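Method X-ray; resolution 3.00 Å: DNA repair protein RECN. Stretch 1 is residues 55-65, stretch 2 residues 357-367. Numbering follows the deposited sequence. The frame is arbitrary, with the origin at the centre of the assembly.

Stretch 1 (55-65) ELELGGGFCAF
Stretch 2 (357-367) QIAARAHHHYK

Neighbouring parallel strands satisfy their polar backbone atoms by letting one strand's alternate residues bond to both sides of a partner residue, and RECN offers a compact example between segments almost 300 residues apart. Strands 62-65 and 364-367 run parallel at 21°, their axes 4.8 Å apart at closest approach, with C63 opposite H364, A64 opposite H365 and F65 opposite Y366. The ladder climbs in three rungs: H364 N donates to F62 O (3.1 Å), A64 N to H364 O (2.9 Å), and Y366 N to A64 O (2.7 Å). Thus A64 and H364 each spend both N and O on the partner strand. Between them, C63 CA lies 3.4 Å from H364 O, a CA-H...O contact.

The entry to the ladder is reinforced. F62 O also accepts from H363 N (2.6 Å), while F62 N donates to H363 ND1 (2.8 Å, 163°), so ND1 serves as an acceptor and carries no proton. H363 achieves this with chi1 m and chi2 81°. An ideal CB on G61 would clash with this ND1, at 3.0 Å.

Before H363, the chain comes off a helix that begins earlier in the chain and passes through a type I turn, A359 to A362, closed by A362 N to A359 O (3.0 Å). F62 (chi1 t, chi2 6°) reaches over this turn: its CZ meets I358 CG2 at 3.6 Å, and A362 CA covers one ring face, 4.0 Å from the centroid. A64 CB packs on A362 CB at 3.5 Å.

C63, F65, H364 and Y366 share the other sheet face. Y366 (m, -88°) stacks offset on F65 (m, 72°), centroids 4.8 Å apart and planes at 13°. Its hydroxyl is held only weakly, OH donating to E57 O (3.5 Å) and accepting from G59 N (3.4 Å), while L56 CD1 approaches CE1 of Y366 at 3.9 Å.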

# COMPACT_ATOMS: atom_id res chain seq x y z
N GLU A 55 -14.65 1.93 18.85
CA GLU A 55 -14.83 3.18 18.15
C GLU A 55 -13.55 3.99 18.26
O GLU A 55 -13.19 4.44 19.35
CB GLU A 55 -16.03 3.95 18.71
CG GLU A 55 -17.35 3.28 18.37
CD GLU A 55 -18.51 3.84 19.15
OE1 GLU A 55 -18.28 4.34 20.28
OE2 GLU A 55 -19.65 3.76 18.64
N LEU A 56 -12.86 4.15 17.15
CA LEU A 56 -11.55 4.76 17.18
C LEU A 56 -11.49 6.05 16.39
O LEU A 56 -11.61 6.05 15.17
CB LEU A 56 -10.48 3.79 16.67
CG LEU A 56 -9.06 4.34 16.61
CD1 LEU A 56 -8.51 4.57 18.01
CD2 LEU A 56 -8.15 3.40 15.83
N GLU A 57 -11.30 7.15 17.10
CA GLU A 57 -11.03 8.43 16.47
C GLU A 57 -9.54 8.48 16.20
O GLU A 57 -8.75 8.85 17.07
CB GLU A 57 -11.44 9.58 17.38
CG GLU A 57 -11.80 10.86 16.65
CD GLU A 57 -13.30 11.03 16.52
OE1 GLU A 57 -13.98 11.07 17.57
OE2 GLU A 57 -13.79 11.13 15.38
N LEU A 58 -9.14 8.10 15.00
CA LEU A 58 -7.74 8.18 14.63
C LEU A 58 -7.59 9.14 13.46
O LEU A 58 -8.36 9.08 12.51
CB LEU A 58 -7.17 6.81 14.27
CG LEU A 58 -7.24 6.32 12.81
CD1 LEU A 58 -6.39 5.09 12.67
CD2 LEU A 58 -8.66 6.04 12.38
N GLY A 59 -6.60 10.02 13.55
CA GLY A 59 -6.34 10.93 12.45
C GLY A 59 -4.92 11.44 12.48
O GLY A 59 -4.23 11.25 13.48
N GLY A 60 -4.48 12.07 11.40
CA GLY A 60 -3.20 12.76 11.42
C GLY A 60 -2.25 12.36 10.31
O GLY A 60 -2.61 12.32 9.14
N GLY A 61 -1.00 12.10 10.69
CA GLY A 61 -0.01 11.67 9.73
C GLY A 61 0.38 10.24 10.02
O GLY A 61 -0.30 9.30 9.62
N PHE A 62 1.48 10.08 10.75
CA PHE A 62 1.98 8.77 11.12
C PHE A 62 1.31 8.28 12.40
O PHE A 62 1.55 8.82 13.49
CB PHE A 62 3.50 8.84 11.30
CG PHE A 62 4.13 7.53 11.64
CD1 PHE A 62 3.39 6.36 11.66
CD2 PHE A 62 5.48 7.46 11.94
CE1 PHE A 62 3.98 5.16 11.97
CE2 PHE A 62 6.08 6.26 12.25
CZ PHE A 62 5.32 5.10 12.27
N CYS A 63 0.48 7.26 12.27
CA CYS A 63 -0.19 6.66 13.41
C CYS A 63 0.42 5.31 13.73
O CYS A 63 0.42 4.41 12.90
CB CYS A 63 -1.68 6.48 13.12
SG CYS A 63 -2.50 8.01 12.69
N ALA A 64 0.95 5.17 14.94
CA ALA A 64 1.58 3.92 15.35
C ALA A 64 0.68 3.16 16.30
O ALA A 64 0.11 3.73 17.23
CB ALA A 64 2.93 4.19 15.99
N PHE A 65 0.55 1.86 16.07
CA PHE A 65 -0.21 1.00 16.95
C PHE A 65 0.71 -0.01 17.62
O PHE A 65 1.40 -0.78 16.94
CB PHE A 65 -1.34 0.32 16.18
CG PHE A 65 -2.38 1.28 15.69
CD1 PHE A 65 -2.11 2.15 14.65
CD2 PHE A 65 -3.63 1.34 16.29
CE1 PHE A 65 -3.07 3.04 14.20
CE2 PHE A 65 -4.59 2.23 15.85
CZ PHE A 65 -4.31 3.08 14.80
N GLN A 357 11.81 2.32 17.96
CA GLN A 357 12.34 3.25 16.97
C GLN A 357 11.22 3.77 16.08
O GLN A 357 11.14 4.97 15.80
CB GLN A 357 13.41 2.58 16.11
CG GLN A 357 14.69 2.26 16.84
CD GLN A 357 14.59 1.01 17.68
OE1 GLN A 357 13.96 0.03 17.29
NE2 GLN A 357 15.23 1.02 18.84
N ILE A 358 10.35 2.87 15.64
CA ILE A 358 9.26 3.24 14.76
C ILE A 358 8.16 4.01 15.49
O ILE A 358 7.69 5.03 15.01
CB ILE A 358 8.68 2.00 14.07
CG1 ILE A 358 9.78 1.29 13.29
CG2 ILE A 358 7.52 2.39 13.16
CD1 ILE A 358 9.32 0.04 12.58
N ALA A 359 7.77 3.51 16.66
CA ALA A 359 6.71 4.14 17.44
C ALA A 359 7.03 5.59 17.76
O ALA A 359 6.17 6.47 17.66
CB ALA A 359 6.46 3.36 18.71
N ALA A 360 8.28 5.84 18.15
CA ALA A 360 8.70 7.16 18.61
C ALA A 360 8.58 8.25 17.54
O ALA A 360 8.65 9.44 17.86
CB ALA A 360 10.12 7.09 19.13
N ARG A 361 8.41 7.86 16.29
CA ARG A 361 8.33 8.83 15.20
C ARG A 361 6.89 9.13 14.80
O ARG A 361 6.64 9.90 13.87
CB ARG A 361 9.12 8.34 13.99
CG ARG A 361 10.59 8.13 14.26
CD ARG A 361 11.28 9.44 14.56
NE ARG A 361 11.20 10.35 13.43
CZ ARG A 361 12.03 10.31 12.38
NH1 ARG A 361 13.00 9.40 12.34
NH2 ARG A 361 11.89 11.18 11.39
N ALA A 362 5.94 8.52 15.49
CA ALA A 362 4.54 8.67 15.15
C ALA A 362 4.01 10.06 15.52
O ALA A 362 4.46 10.65 16.50
CB ALA A 362 3.71 7.59 15.82
N HIS A 363 3.07 10.57 14.74
CA HIS A 363 2.37 11.79 15.10
C HIS A 363 1.34 11.47 16.16
O HIS A 363 0.91 12.33 16.93
CB HIS A 363 1.67 12.41 13.90
CG HIS A 363 2.61 12.88 12.84
ND1 HIS A 363 3.18 12.03 11.91
CD2 HIS A 363 3.08 14.11 12.55
CE1 HIS A 363 3.96 12.72 11.10
NE2 HIS A 363 3.92 13.99 11.47
N HIS A 364 0.93 10.20 16.19
CA HIS A 364 -0.03 9.74 17.16
C HIS A 364 0.34 8.32 17.55
O HIS A 364 0.50 7.46 16.69
CB HIS A 364 -1.44 9.79 16.57
CG HIS A 364 -1.84 11.16 16.10
ND1 HIS A 364 -2.45 12.08 16.91
CD2 HIS A 364 -1.68 11.76 14.89
CE1 HIS A 364 -2.67 13.19 16.23
NE2 HIS A 364 -2.21 13.02 15.00
N HIS A 365 0.48 8.10 18.84
CA HIS A 365 0.87 6.79 19.35
C HIS A 365 -0.33 6.14 20.02
O HIS A 365 -0.78 6.57 21.08
CB HIS A 365 2.04 6.92 20.32
CG HIS A 365 2.63 5.61 20.75
ND1 HIS A 365 3.97 5.44 20.98
CD2 HIS A 365 2.05 4.41 20.99
CE1 HIS A 365 4.20 4.19 21.35
NE2 HIS A 365 3.05 3.55 21.36
N TYR A 366 -0.87 5.11 19.38
CA TYR A 366 -2.01 4.39 19.92
C TYR A 366 -1.53 3.14 20.62
O TYR A 366 -0.60 2.48 20.15
CB TYR A 366 -2.99 4.03 18.80
CG TYR A 366 -3.62 5.24 18.15
CD1 TYR A 366 -4.78 5.79 18.66
CD2 TYR A 366 -3.05 5.84 17.04
CE1 TYR A 366 -5.36 6.90 18.08
CE2 TYR A 366 -3.62 6.95 16.45
CZ TYR A 366 -4.78 7.48 16.98
OH TYR A 366 -5.35 8.59 16.40
N LYS A 367 -2.13 2.81 21.76
CA LYS A 367 -1.80 1.57 22.43
C LYS A 367 -2.99 0.63 22.41
O LYS A 367 -4.10 0.99 22.80
CB LYS A 367 -1.34 1.80 23.87
CG LYS A 367 -0.76 0.55 24.52
CD LYS A 367 -0.37 0.77 25.97
CE LYS A 367 0.29 -0.48 26.54
NZ LYS A 367 0.64 -0.33 27.98